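Local coordinates for protein endo-1,4-beta-xylanase (Pseudoalteromonas haloplanktis, PDB 2B4F) that hydrolyses internal beta-1,4-xylosidic linkages in xylan, as a cold-adapted glycosidase of family 8, at residues 198-203 and 253-258; 202-207 and 230-235; 284-289 and 346-351. The protein carries 1 engineered substitution. All coordinates share one frame; numbering follows the deposited sequence. Where two conformers were deposited one is given.

Contact 1: 198-203 and 253-258; sequences LTDPSY and TFLSRL. With XYP (beta-D-xylopyranose), chain B.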
loop_
_atom_site.group_PDB
_atom_site.type_symbol
_atom_site.label_atom_id
_atom_site.label_comp_id
_atom_site.label_asym_id
_atom_site.label_seq_id
_atom_site.Cartn_x
_atom_site.Cartn_y
_atom_site.Cartn_z
ATOM N N LEU A 198 -9.225 5.400 16.239
ATOM C CA LEU A 198 -9.137 5.814 14.857
ATOM C C LEU A 198 -8.233 4.914 14.030
ATOM O O LEU A 198 -7.082 4.682 14.364
ATOM C CB LEU A 198 -8.659 7.253 14.787
ATOM C CG LEU A 198 -8.705 7.866 13.395
ATOM C CD1 LEU A 198 -10.130 7.934 12.872
ATOM C CD2 LEU A 198 -8.060 9.243 13.433
ATOM N N THR A 199 -8.780 4.434 12.927
ATOM C CA THR A 199 -8.003 3.715 11.951
ATOM C C THR A 199 -8.306 4.213 10.542
ATOM O O THR A 199 -9.168 5.092 10.329
ATOM C CB THR A 199 -8.214 2.199 12.142
ATOM O OG1 THR A 199 -7.215 1.473 11.412
ATOM C CG2 THR A 199 -9.559 1.735 11.588
ATOM N N ASP A 200 -7.546 3.703 9.588
ATOM C CA ASP A 200 -7.635 4.115 8.197
ATOM C C ASP A 200 -7.752 2.799 7.449
ATOM O O ASP A 200 -6.786 2.025 7.441
ATOM C CB ASP A 200 -6.371 4.898 7.851
ATOM C CG ASP A 200 -6.347 5.460 6.430
ATOM O OD1 ASP A 200 -6.726 4.765 5.448
ATOM O OD2 ASP A 200 -5.865 6.598 6.218
ATOM N N PRO A 201 -8.933 2.498 6.899
ATOM C CA PRO A 201 -9.145 1.199 6.247
ATOM C C PRO A 201 -8.053 0.800 5.264
ATOM O O PRO A 201 -7.707 -0.385 5.232
ATOM C CB PRO A 201 -10.508 1.367 5.572
ATOM C CG PRO A 201 -11.243 2.234 6.542
ATOM C CD PRO A 201 -10.194 3.269 6.951
ATOM N N SER A 202 -7.500 1.758 4.530
ATOM C CA SER A 202 -6.420 1.492 3.569
ATOM C C SER A 202 -5.100 0.987 4.176
ATOM O O SER A 202 -4.227 0.512 3.447
ATOM C CB SER A 202 -6.174 2.722 2.702
ATOM O OG SER A 202 -5.408 3.715 3.371
ATOM N N TYR A 203 -4.946 1.100 5.497
ATOM C CA TYR A 203 -3.750 0.625 6.177
ATOM C C TYR A 203 -3.852 -0.868 6.496
ATOM O O TYR A 203 -2.885 -1.472 6.948
ATOM C CB TYR A 203 -3.523 1.388 7.486
ATOM C CG TYR A 203 -3.225 2.873 7.389
ATOM C CD1 TYR A 203 -3.250 3.577 6.158
ATOM C CD2 TYR A 203 -2.904 3.583 8.535
ATOM C CE1 TYR A 203 -2.982 4.941 6.103
ATOM C CE2 TYR A 203 -2.596 4.929 8.488
ATOM C CZ TYR A 203 -2.652 5.611 7.280
ATOM O OH TYR A 203 -2.375 6.956 7.268
ATOM N N THR A 253 -14.089 4.187 2.983
ATOM C CA THR A 253 -13.747 5.564 3.259
ATOM C C THR A 253 -12.343 5.757 3.817
ATOM O O THR A 253 -11.670 4.817 4.193
ATOM C CB THR A 253 -14.797 6.208 4.197
ATOM O OG1 THR A 253 -14.681 5.676 5.530
ATOM C CG2 THR A 253 -16.196 5.847 3.736
ATOM N N PHE A 254 -11.928 7.013 3.819
ATOM C CA PHE A 254 -10.634 7.485 4.320
ATOM C C PHE A 254 -10.395 7.046 5.766
ATOM O O PHE A 254 -9.381 6.396 6.073
ATOM C CB PHE A 254 -10.628 9.015 4.148
ATOM C CG PHE A 254 -9.540 9.740 4.876
ATOM C CD1 PHE A 254 -8.289 9.182 5.081
ATOM C CD2 PHE A 254 -9.771 11.035 5.340
ATOM C CE1 PHE A 254 -7.287 9.894 5.768
ATOM C CE2 PHE A 254 -8.779 11.738 6.021
ATOM C CZ PHE A 254 -7.536 11.157 6.235
ATOM N N LEU A 255 -11.335 7.363 6.652
ATOM C CA LEU A 255 -11.188 7.034 8.073
ATOM C C LEU A 255 -12.359 6.227 8.617
ATOM O O LEU A 255 -13.489 6.320 8.144
ATOM C CB LEU A 255 -11.027 8.316 8.906
ATOM C CG LEU A 255 -9.807 9.182 8.605
ATOM C CD1 LEU A 255 -9.806 10.510 9.384
ATOM C CD2 LEU A 255 -8.509 8.438 8.892
ATOM N N SER A 256 -12.067 5.453 9.650
ATOM C CA SER A 256 -13.034 4.591 10.296
ATOM C C SER A 256 -12.757 4.521 11.796
ATOM O O SER A 256 -11.619 4.634 12.222
ATOM C CB SER A 256 -12.899 3.197 9.694
ATOM O OG SER A 256 -13.644 2.260 10.412
ATOM N N ARG A 257 -13.796 4.329 12.598
ATOM C CA ARG A 257 -13.624 3.972 14.002
ATOM C C ARG A 257 -13.248 2.499 14.063
ATOM O O ARG A 257 -13.279 1.799 13.049
ATOM C CB ARG A 257 -14.916 4.257 14.793
ATOM C CG ARG A 257 -15.337 5.745 14.752
ATOM C CD ARG A 257 -14.243 6.665 15.216
ATOM N NE ARG A 257 -14.665 8.036 15.501
ATOM C CZ ARG A 257 -13.862 8.967 15.984
ATOM N NH1 ARG A 257 -12.596 8.700 16.235
ATOM N NH2 ARG A 257 -14.324 10.182 16.219
ATOM N N LEU A 258 -12.904 2.018 15.250
ATOM C CA LEU A 258 -12.429 0.648 15.410
ATOM C C LEU A 258 -13.508 -0.422 15.197
ATOM O O LEU A 258 -13.185 -1.587 15.026
ATOM C CB LEU A 258 -11.709 0.477 16.752
ATOM C CG LEU A 258 -10.528 1.437 16.991
ATOM C CD1 LEU A 258 -9.692 1.053 18.230
ATOM C CD2 LEU A 258 -9.637 1.564 15.761
HETATM C C1 XYP B . -0.964 9.606 2.116
HETATM C C2 XYP B . -0.774 8.336 2.917
HETATM C C3 XYP B . -1.051 8.590 4.402
HETATM C C4 XYP B . -0.452 9.912 4.921
HETATM C C5 XYP B . -0.661 11.046 3.912
HETATM O O2 XYP B . -1.647 7.289 2.540
HETATM O O3 XYP B . -0.614 7.475 5.179
HETATM O O4 XYP B . -1.121 10.166 6.131
HETATM O O5 XYP B . -0.187 10.623 2.638
HETATM O O HOH W 1 -9.035 4.311 3.869
#
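Thr199 and Ser256 form a single antiparallel bridge of the hydrogen-bonded kind, with the CA atoms of the two residues 5.4 Å apart, where two loops of the (alpha/alpha)6 barrel characteristic of family 8 glycosidases run past each other. Thr199 N donates to Ser256 O over 2.9 Å in an almost straight bond (171°), and Ser256 N answers to Thr199 O at 3.0 Å. The same Thr199 oxygen is also approached by the CA-H of Leu255. After the bridge, segment 198-203 enters a short 3-10 turn at Pro201, whose CD lies against the carbonyl oxygens of Thr253 and Phe254 and whose CG is 3.7 Å from Ser256 CB. With OG1 trans to its amide nitrogen (chi1 -166°), Thr199 sends its hydroxyl to Ile189 O of strand 188-189 and leaves CG2 beside the Ser256 carbonyl. Leu198 CD1 crosses to Leu255 CB at 4.1 Å, and Leu258 CD2 rests on Thr199 CB. Asp200 comes to the Phe254 ring at its edge, OD2 being 3.6 Å from CE1 with the carboxylate and ring planes 76° apart, which sets the oxygen against the C-H rim. Asp200 CB in turn lies over one face of Tyr203, a residue of the glycan pocket whose OH stands 2.8 Å from O3 of the bound xylopyranose. A water between the loops accepts from Ser202 N and probably donates to Asp200 OD1 and Thr253 O; Ser202 OG also donates to Asp200 OD1, at 2.7 Å and from above the carboxylate plane.

Contact 2: 202-207 and 230-235; sequences SYHIPA and TKSRTL. With XYP (beta-D-xylopyranose), chain B.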
loop_
_atom_site.group_PDB
_atom_site.type_symbol
_atom_site.label_atom_id
_atom_site.label_comp_id
_atom_site.label_asym_id
_atom_site.label_seq_id
_atom_site.Cartn_x
_atom_site.Cartn_y
_atom_site.Cartn_z
ATOM N N SER A 202 -7.500 1.758 4.530
ATOM C CA SER A 202 -6.420 1.492 3.569
ATOM C C SER A 202 -5.100 0.987 4.176
ATOM O O SER A 202 -4.227 0.512 3.447
ATOM C CB SER A 202 -6.174 2.722 2.702
ATOM O OG SER A 202 -5.408 3.715 3.371
ATOM N N TYR A 203 -4.946 1.100 5.497
ATOM C CA TYR A 203 -3.750 0.625 6.177
ATOM C C TYR A 203 -3.852 -0.868 6.496
ATOM O O TYR A 203 -2.885 -1.472 6.948
ATOM C CB TYR A 203 -3.523 1.388 7.486
ATOM C CG TYR A 203 -3.225 2.873 7.389
ATOM C CD1 TYR A 203 -3.250 3.577 6.158
ATOM C CD2 TYR A 203 -2.904 3.583 8.535
ATOM C CE1 TYR A 203 -2.982 4.941 6.103
ATOM C CE2 TYR A 203 -2.596 4.929 8.488
ATOM C CZ TYR A 203 -2.652 5.611 7.280
ATOM O OH TYR A 203 -2.375 6.956 7.268
ATOM N N HIS A 204 -5.029 -1.449 6.296
ATOM C CA HIS A 204 -5.281 -2.818 6.695
ATOM C C HIS A 204 -4.918 -3.797 5.584
ATOM O O HIS A 204 -5.505 -3.774 4.517
ATOM C CB HIS A 204 -6.732 -3.003 7.086
ATOM C CG HIS A 204 -7.050 -2.438 8.427
ATOM N ND1 HIS A 204 -7.179 -3.227 9.545
ATOM C CD2 HIS A 204 -7.211 -1.161 8.840
ATOM C CE1 HIS A 204 -7.414 -2.456 10.591
ATOM N NE2 HIS A 204 -7.434 -1.196 10.190
ATOM N N ILE A 205 -3.941 -4.657 5.851
ATOM C CA ILE A 205 -3.540 -5.689 4.892
ATOM C C ILE A 205 -3.417 -6.971 5.692
ATOM O O ILE A 205 -2.335 -7.315 6.192
ATOM C CB ILE A 205 -2.207 -5.325 4.194
ATOM C CG1 ILE A 205 -2.220 -3.888 3.657
ATOM C CG2 ILE A 205 -1.968 -6.254 3.044
ATOM C CD1 ILE A 205 -0.985 -3.079 3.996
ATOM N N PRO A 206 -4.541 -7.636 5.905
ATOM C CA PRO A 206 -4.580 -8.793 6.809
ATOM C C PRO A 206 -3.502 -9.857 6.531
ATOM O O PRO A 206 -2.875 -10.358 7.466
ATOM C CB PRO A 206 -6.005 -9.322 6.608
ATOM C CG PRO A 206 -6.805 -8.099 6.240
ATOM C CD PRO A 206 -5.881 -7.320 5.361
ATOM N N ALA A 207 -3.254 -10.162 5.258
ATOM C CA ALA A 207 -2.269 -11.177 4.899
ATOM C C ALA A 207 -0.864 -10.840 5.361
ATOM O O ALA A 207 -0.095 -11.744 5.650
ATOM C CB ALA A 207 -2.288 -11.411 3.411
ATOM N N THR A 230 -6.813 -11.487 12.304
ATOM C CA THR A 230 -8.234 -11.759 12.495
ATOM C C THR A 230 -9.019 -10.468 12.709
ATOM O O THR A 230 -10.068 -10.248 12.100
ATOM C CB THR A 230 -8.394 -12.698 13.710
ATOM O OG1 THR A 230 -7.685 -13.920 13.454
ATOM C CG2 THR A 230 -9.822 -13.121 13.909
ATOM N N LYS A 231 -8.484 -9.607 13.563
ATOM C CA LYS A 231 -9.111 -8.337 13.868
ATOM C C LYS A 231 -9.150 -7.396 12.666
ATOM O O LYS A 231 -10.057 -6.587 12.547
ATOM C CB LYS A 231 -8.420 -7.657 15.050
ATOM C CG LYS A 231 -8.834 -8.255 16.390
ATOM C CD LYS A 231 -7.985 -7.761 17.540
ATOM C CE LYS A 231 -8.566 -8.252 18.866
ATOM N NZ LYS A 231 -8.254 -7.279 19.909
ATOM N N SER A 232 -8.187 -7.530 11.767
ATOM C CA SER A 232 -8.118 -6.678 10.591
ATOM C C SER A 232 -9.187 -7.101 9.583
ATOM O O SER A 232 -9.862 -6.262 8.982
ATOM C CB SER A 232 -6.726 -6.728 9.960
ATOM O OG SER A 232 -6.638 -5.861 8.832
ATOM N N ARG A 233 -9.340 -8.406 9.395
ATOM C CA ARG A 233 -10.396 -8.917 8.524
ATOM C C ARG A 233 -11.762 -8.533 9.077
ATOM O O ARG A 233 -12.650 -8.179 8.324
ATOM C CB ARG A 233 -10.284 -10.430 8.364
ATOM C CG ARG A 233 -9.071 -10.822 7.568
ATOM C CD ARG A 233 -9.140 -12.178 6.910
ATOM N NE ARG A 233 -7.887 -12.374 6.218
ATOM C CZ ARG A 233 -6.792 -12.858 6.766
ATOM N NH1 ARG A 233 -6.776 -13.321 8.003
ATOM N NH2 ARG A 233 -5.697 -12.921 6.046
ATOM N N THR A 234 -11.916 -8.579 10.395
ATOM C CA THR A 234 -13.172 -8.190 11.030
ATOM C C THR A 234 -13.456 -6.705 10.838
ATOM O O THR A 234 -14.580 -6.325 10.565
ATOM C CB THR A 234 -13.149 -8.536 12.507
ATOM O OG1 THR A 234 -13.133 -9.959 12.654
ATOM C CG2 THR A 234 -14.433 -8.110 13.202
ATOM N N LEU A 235 -12.435 -5.873 10.988
ATOM C CA LEU A 235 -12.577 -4.436 10.773
ATOM C C LEU A 235 -12.999 -4.169 9.328
ATOM O O LEU A 235 -13.942 -3.423 9.079
ATOM C CB LEU A 235 -11.255 -3.729 11.115
ATOM C CG LEU A 235 -11.124 -2.223 10.925
ATOM C CD1 LEU A 235 -10.964 -1.833 9.487
ATOM C CD2 LEU A 235 -12.295 -1.513 11.545
HETATM C C1 XYP B . -0.964 9.606 2.116
HETATM C C2 XYP B . -0.774 8.336 2.917
HETATM C C3 XYP B . -1.051 8.590 4.402
HETATM C C4 XYP B . -0.452 9.912 4.921
HETATM C C5 XYP B . -0.661 11.046 3.912
HETATM O O2 XYP B . -1.647 7.289 2.540
HETATM O O3 XYP B . -0.614 7.475 5.179
HETATM O O4 XYP B . -1.121 10.166 6.131
HETATM O O5 XYP B . -0.187 10.623 2.638
#
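His204 meets helix 219-243 with two different parts of its imidazole. At the ring edge, ND1 shares a hydrogen bond with Ser232 OG over 2.8 Å, and either atom could be the donor. Over one face lies Leu235 CD1, 3.7 Å from the centroid of the His204 ring and only 12° off its normal, a CH-pi contact. Ser232 reaches the imidazole because its OG is turned trans to the backbone N (chi1 -178°), a setting that also brings the hydroxyl to 3.4 Å from Pro206 CG. The far nitrogen, His204 NE2, is bonded to Thr199 OG1, so both ring nitrogens have partners and the ring's rotation is fixed. Were this histidine an alanine, the Ser232 and Thr199 hydroxyls would probably lose the partner they share, and a gap would be likely to open beside Leu235 CD1. Ile205 takes the N-cap position of helix 206-215, and Pro206 begins that helix. Pro206 CB sits over one face of the Arg233 guanidinium, offset toward its rim and 3.6 Å from Arg233 CZ, while Arg233 CG lies 3.5 Å from the same Pro206 CB. Ala207 N approaches Arg233 NH2 more loosely. Salt bridges to Asp210 of helix 206-215 and Asp292 of helix 283-296 hold the guanidinium in place, so the contact joins three helices, with strand 188-189 packed against His204.

Contact 3: 284-289 and 346-351; sequences RVIMNV and AANAVA. With XYP (beta-D-xylopyranose), chain B.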
loop_
_atom_site.group_PDB
_atom_site.type_symbol
_atom_site.label_atom_id
_atom_site.label_comp_id
_atom_site.label_asym_id
_atom_site.label_seq_id
_atom_site.Cartn_x
_atom_site.Cartn_y
_atom_site.Cartn_z
ATOM N N ARG A 284 -7.077 2.409 -2.111
ATOM C CA ARG A 284 -6.270 1.219 -1.895
ATOM C C ARG A 284 -7.002 0.123 -1.150
ATOM O O ARG A 284 -6.547 -1.013 -1.142
ATOM C CB ARG A 284 -4.990 1.586 -1.172
ATOM C CG ARG A 284 -4.210 2.633 -1.934
ATOM C CD ARG A 284 -3.158 3.282 -1.170
ATOM N NE ARG A 284 -3.622 3.871 0.090
ATOM C CZ ARG A 284 -2.800 4.435 0.938
ATOM N NH1 ARG A 284 -1.524 4.516 0.625
ATOM N NH2 ARG A 284 -3.236 4.910 2.090
ATOM N N VAL A 285 -8.139 0.424 -0.538
ATOM C CA VAL A 285 -8.833 -0.598 0.248
ATOM C C VAL A 285 -9.159 -1.865 -0.571
ATOM O O VAL A 285 -8.802 -2.978 -0.171
ATOM C CB VAL A 285 -10.103 -0.053 0.933
ATOM C CG1 VAL A 285 -10.773 -1.150 1.748
ATOM C CG2 VAL A 285 -9.761 1.126 1.854
ATOM N N ILE A 286 -9.826 -1.729 -1.712
ATOM C CA ILE A 286 -10.178 -2.939 -2.457
ATOM C C ILE A 286 -8.963 -3.596 -3.101
ATOM O O ILE A 286 -8.976 -4.799 -3.355
ATOM C CB ILE A 286 -11.370 -2.740 -3.448
ATOM C CG1 ILE A 286 -11.075 -1.720 -4.553
ATOM C CG2 ILE A 286 -12.637 -2.386 -2.640
ATOM C CD1 ILE A 286 -12.199 -1.663 -5.618
ATOM N N MET A 287 -7.912 -2.809 -3.344
ATOM C CA MET A 287 -6.640 -3.373 -3.773
ATOM C C MET A 287 -6.104 -4.314 -2.687
ATOM O O MET A 287 -5.628 -5.432 -2.982
ATOM C CB MET A 287 -5.615 -2.272 -4.071
ATOM C CG MET A 287 -4.225 -2.813 -4.297
ATOM S SD MET A 287 -2.851 -1.636 -4.361
ATOM C CE MET A 287 -3.147 -0.593 -2.999
ATOM N N ASN A 288 -6.183 -3.884 -1.433
ATOM C CA ASN A 288 -5.762 -4.704 -0.297
ATOM C C ASN A 288 -6.639 -5.931 -0.118
ATOM O O ASN A 288 -6.149 -6.995 0.294
ATOM C CB ASN A 288 -5.771 -3.875 0.993
ATOM C CG ASN A 288 -4.752 -2.740 0.973
ATOM O OD1 ASN A 288 -3.740 -2.786 0.233
ATOM N ND2 ASN A 288 -5.000 -1.718 1.796
ATOM N N VAL A 289 -7.927 -5.790 -0.430
ATOM C CA VAL A 289 -8.870 -6.908 -0.347
ATOM C C VAL A 289 -8.496 -7.948 -1.408
ATOM O O VAL A 289 -8.441 -9.126 -1.119
ATOM C CB VAL A 289 -10.340 -6.439 -0.524
ATOM C CG1 VAL A 289 -11.294 -7.615 -0.577
ATOM C CG2 VAL A 289 -10.749 -5.530 0.612
ATOM N N ALA A 346 -5.016 1.312 -11.282
ATOM C CA ALA A 346 -4.120 0.261 -10.820
ATOM C C ALA A 346 -4.704 -0.458 -9.601
ATOM O O ALA A 346 -4.740 -1.692 -9.556
ATOM C CB ALA A 346 -2.737 0.872 -10.478
ATOM N N ALA A 347 -5.157 0.314 -8.610
ATOM C CA ALA A 347 -5.759 -0.252 -7.395
ATOM C C ALA A 347 -6.940 -1.150 -7.729
ATOM O O ALA A 347 -7.086 -2.241 -7.168
ATOM C CB ALA A 347 -6.193 0.875 -6.431
ATOM N N ASN A 348 -7.755 -0.694 -8.674
ATOM C CA ASN A 348 -8.971 -1.403 -9.054
ATOM C C ASN A 348 -8.677 -2.668 -9.855
ATOM O O ASN A 348 -9.421 -3.642 -9.773
ATOM C CB ASN A 348 -9.919 -0.454 -9.798
ATOM C CG ASN A 348 -10.477 0.617 -8.888
ATOM O OD1 ASN A 348 -10.549 0.422 -7.673
ATOM N ND2 ASN A 348 -10.865 1.752 -9.454
ATOM N N ALA A 349 -7.562 -2.690 -10.573
ATOM C CA ALA A 349 -7.155 -3.892 -11.295
ATOM C C ALA A 349 -6.770 -5.020 -10.324
ATOM O O ALA A 349 -7.131 -6.188 -10.543
ATOM C CB ALA A 349 -6.002 -3.582 -12.236
ATOM N N VAL A 350 -6.062 -4.663 -9.247
ATOM C CA VAL A 350 -5.656 -5.631 -8.244
ATOM C C VAL A 350 -6.865 -6.188 -7.478
ATOM O O VAL A 350 -6.857 -7.343 -7.089
ATOM C CB VAL A 350 -4.623 -5.036 -7.250
ATOM C CG1 VAL A 350 -4.180 -6.068 -6.221
ATOM C CG2 VAL A 350 -3.386 -4.527 -8.001
ATOM N N ALA A 351 -7.875 -5.346 -7.252
ATOM C CA ALA A 351 -9.125 -5.763 -6.611
ATOM C C ALA A 351 -9.786 -6.952 -7.330
ATOM O O ALA A 351 -10.473 -7.755 -6.704
ATOM C CB ALA A 351 -10.086 -4.619 -6.552
HETATM C C1 XYP B . -0.964 9.606 2.116
HETATM C C2 XYP B . -0.774 8.336 2.917
HETATM C C3 XYP B . -1.051 8.590 4.402
HETATM C C4 XYP B . -0.452 9.912 4.921
HETATM C C5 XYP B . -0.661 11.046 3.912
HETATM O O2 XYP B . -1.647 7.289 2.540
HETATM O O3 XYP B . -0.614 7.475 5.179
HETATM O O4 XYP B . -1.121 10.166 6.131
HETATM O O5 XYP B . -0.187 10.623 2.638
#
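Behind the glycan pocket, Ile286 and Met287 of helix 283-296 pack against helix 342-351, while Arg284, two residues before Ile286, reaches the sugar. Arg284 NH2 makes a weak, bent hydrogen bond (127°) to O2 of the bound xylopyranose at 2.9 Å. The guanidinium has further partners that fix its plane: NH1 forms a salt bridge with Glu78, NE binds Asp281 O, and NH2 also meets Ser202 OG. Toward helix 342-351, Met287 CB approaches Ala347 O at 3.4 Å and lies 4.0 Å from Ala347 CB. In the conformer described, one of two, Met287 has CG trans to the backbone N (chi1 171°), which brings that methylene across Val350, 3.7 Å from Val350 CB. Val350 CG1 also touches the Met287 carbonyl oxygen. The short axes of the two segments come within 7.2 Å and run 29° apart in the same general sense, consistent with neighbouring helices of one layer of the (alpha/alpha)6 barrel. The small side chains of Ala347 and Ala351 at the interface fit so close an approach: Met287 and Ala351 have CA atoms only 4.5 Å apart, and the CA-H of Ala351 comes obliquely to Ile286 O. Ala351 CB fits against Ile286 CG1 at 3.7 Å, and the end of that isoleucine, CD1, continues to Asn348 OD1 at 3.4 Å, an apolar methyl against an amide oxygen. The other end of the amide, Asn348 ND2, is bonded to Tyr325 OH, which settles how the amide is turned. Helix 300-318 borders the same seam, with Leu310 against Ile286 and Leu313 against Asn348; Val350 also touches Ala389 and His392 of helix 379-392.

Overall arrangement
From the N terminus, the chain first reaches the loop after strand 188-189, where contacts 1 and 2 begin in overlapping segments. Contact 2 closes first, returning helix 219-243 to the start of helix 206-215, and is nested within the longer span that contact 1 closes when the loop 253-258 comes back to 198-203. Contact 3 follows in series, bringing helix 342-351 beside helix 283-296. None cross. Ser202, shared by contacts 1 and 2, links both to contact 3 through Arg284, and Leu235 CD2 of contact 2 packs against the backbone carbonyls of Arg257 and Leu258 of contact 1. Together they tie the loops at the glycan site to the barrel helices.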